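Local atomic coordinates of NAD nucleotidase (Haemophilus influenzae, PDB entry 3ZTV), a protein that degrades NAD to adenosine and nicotinamide riboside, acting as a zinc-dependent periplasmic pyrophosphatase and 5'-nucleotidase with highest activity on AMP. Residues Y437-E442 with K535-V539; T164-S168 with E398-V402. All blocks are in the same frame, centred on the assembly; numbering follows the deposited sequence.

Contact 1: residues Y437-E442 with K535-V539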
loop_
_atom_site.group_PDB
_atom_site.type_symbol
_atom_site.label_atom_id
_atom_site.label_comp_id
_atom_site.label_asym_id
_atom_site.label_seq_id
_atom_site.Cartn_x
_atom_site.Cartn_y
_atom_site.Cartn_z
ATOM N N TYR A 437 -26.564 -7.562 6.516
ATOM C CA TYR A 437 -25.502 -8.505 6.166
ATOM C C TYR A 437 -25.305 -8.441 4.648
ATOM O O TYR A 437 -26.293 -8.404 3.906
ATOM C CB TYR A 437 -25.933 -9.924 6.567
ATOM C CG TYR A 437 -24.784 -10.903 6.676
ATOM C CD1 TYR A 437 -24.213 -11.468 5.544
ATOM C CD2 TYR A 437 -24.249 -11.235 7.914
ATOM C CE1 TYR A 437 -23.144 -12.346 5.644
ATOM C CE2 TYR A 437 -23.183 -12.107 8.021
ATOM C CZ TYR A 437 -22.637 -12.660 6.880
ATOM O OH TYR A 437 -21.571 -13.533 6.971
ATOM N N THR A 438 -24.061 -8.422 4.165
ATOM C CA THR A 438 -23.842 -8.381 2.714
ATOM C C THR A 438 -23.046 -9.559 2.179
ATOM O O THR A 438 -22.219 -10.143 2.883
ATOM C CB THR A 438 -23.157 -7.066 2.231
ATOM O OG1 THR A 438 -21.802 -7.010 2.704
ATOM C CG2 THR A 438 -23.919 -5.836 2.705
ATOM N N TYR A 439 -23.302 -9.877 0.911
ATOM C CA TYR A 439 -22.511 -10.818 0.130
ATOM C C TYR A 439 -22.174 -10.186 -1.211
ATOM O O TYR A 439 -22.930 -9.365 -1.731
ATOM C CB TYR A 439 -23.302 -12.091 -0.164
ATOM C CG TYR A 439 -23.557 -12.996 1.018
ATOM C CD1 TYR A 439 -22.509 -13.654 1.655
ATOM C CD2 TYR A 439 -24.853 -13.233 1.473
ATOM C CE1 TYR A 439 -22.738 -14.492 2.722
ATOM C CE2 TYR A 439 -25.093 -14.080 2.540
ATOM C CZ TYR A 439 -24.026 -14.710 3.157
ATOM O OH TYR A 439 -24.248 -15.544 4.218
ATOM N N LYS A 440 -21.039 -10.587 -1.777
ATOM C CA LYS A 440 -20.669 -10.198 -3.134
ATOM C C LYS A 440 -20.885 -11.437 -3.994
ATOM O O LYS A 440 -20.194 -12.435 -3.819
ATOM C CB LYS A 440 -19.201 -9.768 -3.180
ATOM C CG LYS A 440 -18.733 -9.256 -4.536
ATOM C CD LYS A 440 -19.281 -7.874 -4.832
ATOM C CE LYS A 440 -18.584 -7.261 -6.038
ATOM N NZ LYS A 440 -19.172 -5.949 -6.419
ATOM N N MET A 441 -21.860 -11.389 -4.898
ATOM C CA MET A 441 -22.352 -12.609 -5.531
ATOM C C MET A 441 -22.837 -12.372 -6.956
ATOM O O MET A 441 -23.408 -11.327 -7.267
ATOM C CB MET A 441 -23.479 -13.217 -4.682
ATOM C CG MET A 441 -24.658 -12.276 -4.449
ATOM S SD MET A 441 -25.877 -12.847 -3.235
ATOM C CE MET A 441 -26.547 -14.287 -4.054
ATOM N N GLU A 442 -22.602 -13.358 -7.817
ATOM C CA GLU A 442 -23.001 -13.270 -9.218
ATOM C C GLU A 442 -24.517 -13.186 -9.398
ATOM O O GLU A 442 -25.285 -13.691 -8.577
ATOM C CB GLU A 442 -22.456 -14.463 -10.009
ATOM C CG GLU A 442 -20.951 -14.419 -10.252
ATOM C CD GLU A 442 -20.128 -14.938 -9.081
ATOM O OE1 GLU A 442 -20.708 -15.281 -8.030
ATOM O OE2 GLU A 442 -18.888 -15.004 -9.217
ATOM N N LYS A 535 -15.045 -16.601 -0.581
ATOM C CA LYS A 535 -15.218 -16.182 -1.965
ATOM C C LYS A 535 -16.324 -15.134 -2.089
ATOM O O LYS A 535 -16.269 -14.258 -2.953
ATOM C CB LYS A 535 -15.553 -17.401 -2.829
ATOM C CG LYS A 535 -15.862 -17.102 -4.283
ATOM C CD LYS A 535 -16.092 -18.402 -5.049
ATOM C CE LYS A 535 -16.253 -18.155 -6.541
ATOM N NZ LYS A 535 -17.487 -17.383 -6.849
ATOM N N TYR A 536 -17.325 -15.223 -1.215
ATOM C CA TYR A 536 -18.491 -14.347 -1.303
ATOM C C TYR A 536 -18.437 -13.164 -0.338
ATOM O O TYR A 536 -19.366 -12.361 -0.270
ATOM C CB TYR A 536 -19.774 -15.164 -1.155
ATOM C CG TYR A 536 -19.874 -16.207 -2.242
ATOM C CD1 TYR A 536 -20.221 -15.850 -3.537
ATOM C CD2 TYR A 536 -19.580 -17.538 -1.984
ATOM C CE1 TYR A 536 -20.292 -16.797 -4.545
ATOM C CE2 TYR A 536 -19.651 -18.492 -2.986
ATOM C CZ TYR A 536 -20.008 -18.114 -4.260
ATOM O OH TYR A 536 -20.079 -19.069 -5.250
ATOM N N GLU A 537 -17.334 -13.054 0.395
ATOM C CA GLU A 537 -17.030 -11.840 1.148
ATOM C C GLU A 537 -18.121 -11.471 2.163
ATOM O O GLU A 537 -18.366 -10.289 2.416
ATOM C CB GLU A 537 -16.776 -10.672 0.180
ATOM C CG GLU A 537 -15.717 -10.979 -0.877
ATOM C CD GLU A 537 -15.494 -9.846 -1.864
ATOM O OE1 GLU A 537 -15.890 -8.695 -1.578
ATOM O OE2 GLU A 537 -14.910 -10.109 -2.938
ATOM N N GLY A 538 -18.762 -12.473 2.752
ATOM C CA GLY A 538 -19.848 -12.212 3.680
ATOM C C GLY A 538 -19.412 -11.350 4.848
ATOM O O GLY A 538 -18.341 -11.570 5.436
ATOM N N VAL A 539 -20.238 -10.367 5.190
ATOM C CA VAL A 539 -19.965 -9.531 6.348
ATOM C C VAL A 539 -21.228 -9.049 7.066
ATOM O O VAL A 539 -22.195 -8.590 6.440
ATOM C CB VAL A 539 -19.063 -8.335 5.971
ATOM C CG1 VAL A 539 -19.698 -7.512 4.877
ATOM C CG2 VAL A 539 -18.752 -7.476 7.190
HETATM O O HOH W 1 -20.122 -8.535 1.085
HETATM O O HOH W 2 -20.060 -18.139 -7.796
#

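Contact 2: residues T164-S168 with E398-V402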
loop_
_atom_site.group_PDB
_atom_site.type_symbol
_atom_site.label_atom_id
_atom_site.label_comp_id
_atom_site.label_asym_id
_atom_site.label_seq_id
_atom_site.Cartn_x
_atom_site.Cartn_y
_atom_site.Cartn_z
ATOM N N THR A 164 -14.248 0.959 6.496
ATOM C CA THR A 164 -14.608 2.321 6.883
ATOM C C THR A 164 -14.908 3.178 5.655
ATOM O O THR A 164 -15.948 3.844 5.584
ATOM C CB THR A 164 -13.508 2.979 7.747
ATOM O OG1 THR A 164 -13.252 2.151 8.885
ATOM C CG2 THR A 164 -13.946 4.366 8.228
ATOM N N VAL A 165 -14.002 3.153 4.686
ATOM C CA VAL A 165 -14.154 3.951 3.474
ATOM C C VAL A 165 -15.413 3.554 2.702
ATOM O O VAL A 165 -16.163 4.421 2.232
ATOM C CB VAL A 165 -12.899 3.825 2.578
ATOM C CG1 VAL A 165 -13.142 4.421 1.184
ATOM C CG2 VAL A 165 -11.718 4.495 3.248
ATOM N N ASN A 166 -15.656 2.255 2.595
ATOM C CA ASN A 166 -16.743 1.739 1.766
ATOM C C ASN A 166 -18.088 1.719 2.486
ATOM O O ASN A 166 -19.112 2.109 1.916
ATOM C CB ASN A 166 -16.411 0.328 1.253
ATOM C CG ASN A 166 -15.246 0.317 0.268
ATOM O OD1 ASN A 166 -14.985 1.307 -0.419
ATOM N ND2 ASN A 166 -14.541 -0.808 0.199
ATOM N N SER A 167 -18.096 1.286 3.744
ATOM C CA SER A 167 -19.356 1.033 4.441
ATOM C C SER A 167 -19.713 2.042 5.533
ATOM O O SER A 167 -20.781 1.943 6.147
ATOM C CB SER A 167 -19.366 -0.372 5.026
ATOM O OG SER A 167 -19.158 -1.337 4.011
ATOM N N SER A 168 -18.821 2.995 5.786
ATOM C CA SER A 168 -19.131 4.129 6.647
ATOM C C SER A 168 -19.038 5.399 5.812
ATOM O O SER A 168 -18.945 5.324 4.587
ATOM C CB SER A 168 -18.198 4.200 7.858
ATOM O OG SER A 168 -18.722 5.087 8.841
ATOM N N GLU A 398 -28.534 2.228 3.508
ATOM C CA GLU A 398 -27.413 2.206 4.452
ATOM C C GLU A 398 -26.034 2.353 3.814
ATOM O O GLU A 398 -25.207 3.128 4.298
ATOM C CB GLU A 398 -27.434 0.924 5.288
ATOM C CG GLU A 398 -28.458 0.915 6.411
ATOM C CD GLU A 398 -28.021 1.715 7.625
ATOM O OE1 GLU A 398 -27.026 2.466 7.542
ATOM O OE2 GLU A 398 -28.679 1.581 8.676
ATOM N N LEU A 399 -25.787 1.601 2.743
ATOM C CA LEU A 399 -24.449 1.484 2.159
ATOM C C LEU A 399 -24.407 2.029 0.739
ATOM O O LEU A 399 -25.150 1.574 -0.126
ATOM C CB LEU A 399 -24.001 0.021 2.139
ATOM C CG LEU A 399 -24.019 -0.736 3.468
ATOM C CD1 LEU A 399 -23.551 -2.167 3.277
ATOM C CD2 LEU A 399 -23.157 -0.030 4.501
ATOM N N LYS A 400 -23.519 2.981 0.490
ATOM C CA LYS A 400 -23.407 3.555 -0.854
ATOM C C LYS A 400 -22.983 2.516 -1.895
ATOM O O LYS A 400 -23.215 2.691 -3.092
ATOM C CB LYS A 400 -22.439 4.742 -0.864
ATOM C CG LYS A 400 -21.027 4.420 -0.389
ATOM C CD LYS A 400 -20.160 5.675 -0.387
ATOM C CE LYS A 400 -18.836 5.441 0.323
ATOM N NZ LYS A 400 -19.024 5.162 1.782
ATOM N N THR A 401 -22.380 1.431 -1.423
ATOM C CA THR A 401 -21.817 0.397 -2.279
ATOM C C THR A 401 -22.827 -0.663 -2.726
ATOM O O THR A 401 -22.604 -1.365 -3.706
ATOM C CB THR A 401 -20.685 -0.326 -1.540
ATOM O OG1 THR A 401 -21.162 -0.742 -0.252
ATOM C CG2 THR A 401 -19.486 0.602 -1.358
ATOM N N VAL A 402 -23.928 -0.793 -1.999
ATOM C CA VAL A 402 -24.864 -1.888 -2.241
ATOM C C VAL A 402 -25.685 -1.721 -3.524
ATOM O O VAL A 402 -26.226 -0.649 -3.794
ATOM C CB VAL A 402 -25.788 -2.100 -1.018
ATOM C CG1 VAL A 402 -26.938 -3.040 -1.353
ATOM C CG2 VAL A 402 -24.980 -2.638 0.154
HETATM O O HOH W 3 -19.770 -2.242 1.516
#

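Contact 1: residues Y437-E442 with K535-V539
Val539 pairs with Thr438 as an antiparallel hydrogen-bonded pair, and so brings edge strand 539-544 onto strand 435-442 of the mixed five-stranded sheet of the C-terminal domain. Thr438 N donates to Val539 O (2.9 Å, 162° at the hydrogen), and Val539 N returns a bond to Thr438 O. Val539 O also sits over the centre of one face of the Tyr437 ring, 3.4 Å above its plane. The side chains of Thr438 and Val539 run side by side, with CG1 of Val539 tight against OG1 of Thr438 at 3.1 Å.

Before this pair the chain of 535-539 turns through a 3-10 segment, and Tyr536 continues the pairing in irregular form: its carbonyl oxygen accepts a nearly straight bond from Lys440 N (176° at the hydrogen). The edge of the Tyr536 ring lies against Lys440 O, with Tyr536 CD1 3.4 Å from that oxygen, which is buried and has no hydrogen-bonding partner. Leu530 and Leu445 also pack on this ring. Lys440 stands alongside Glu537, its CB 3.8 Å from Glu537 OE1. With CG anti to the backbone N (chi1 -176°) and a bend at chi2, it carries NZ away to Arg508 O, while Glu537 OE2 forms a salt bridge with Arg508.

At the far end Glu442, the N-cap of helix 443-460, makes a long salt bridge to Lys535. One water joins the cluster, hydrogen-bonded to Glu442 OE1, Lys535 NZ and Tyr536 OH.

Contact 2: residues T164-S168 with E398-V402
Lys400 reaches across to the last turn of helix 162-167 and gives its ammonium group to carbonyl oxygens there. NZ donates to Val165 O at 3.0 Å, tilted 22° from the carbonyl plane, and to Asn166 O at 3.1 Å, this time from well above the plane, 66° out of it. Ser168 O lies 2.8 Å from the same NZ. A straight chain as far as CE, then a bend at chi4 (-65°), tucks the amine in among these oxygens, where the partial negative charge of the helix C-terminus would be expected to favour the cation. Ser168 N, just past the end of the helix, still donates to Thr164 O. Ser168 OG turns elsewhere, to Asp106 and to the backbone oxygen of the zinc ligand Asn102.

The hydroxyls of Ser167 and Thr401 share one water, 2.7 Å from each of Ser167 OG and Thr401 OG1. Carbon contacts add to these bonds: Leu399 CD2 meets Ser167 CB at 3.8 Å, and Thr401 CG2 rests near Asn166 CB.

Leu399 to Val402 form a type I beta turn; the arrangement is a lysine amine bound by carbonyl oxygens at a helix C-terminus, at the interface of the metallophosphoesterase and C-terminal nucleotidase domains.

Both segments of contact 2 precede both segments of contact 1 in the sequence, and the centres of the two contacts lie about 14 Å apart. Contact 1 lies in the C-terminal domain, where it adds an edge strand to the sheet containing strands 404-408 and 508-514; contact 2 joins the loop leading into strand 404-408 to helix 162-167 of the metal-binding domain. The two meet directly where Thr438 CG2 packs on Leu399 CD1 at 3.7 Å, with Val402 CG2 close by. Thus the loop that faces the zinc-bearing domain also rests on the sheet of the adenosine-binding domain. Ser168 and Val539 each approach a bound zinc to about 9 Å (side chain to ion), placing both contacts near the cleft between the domains.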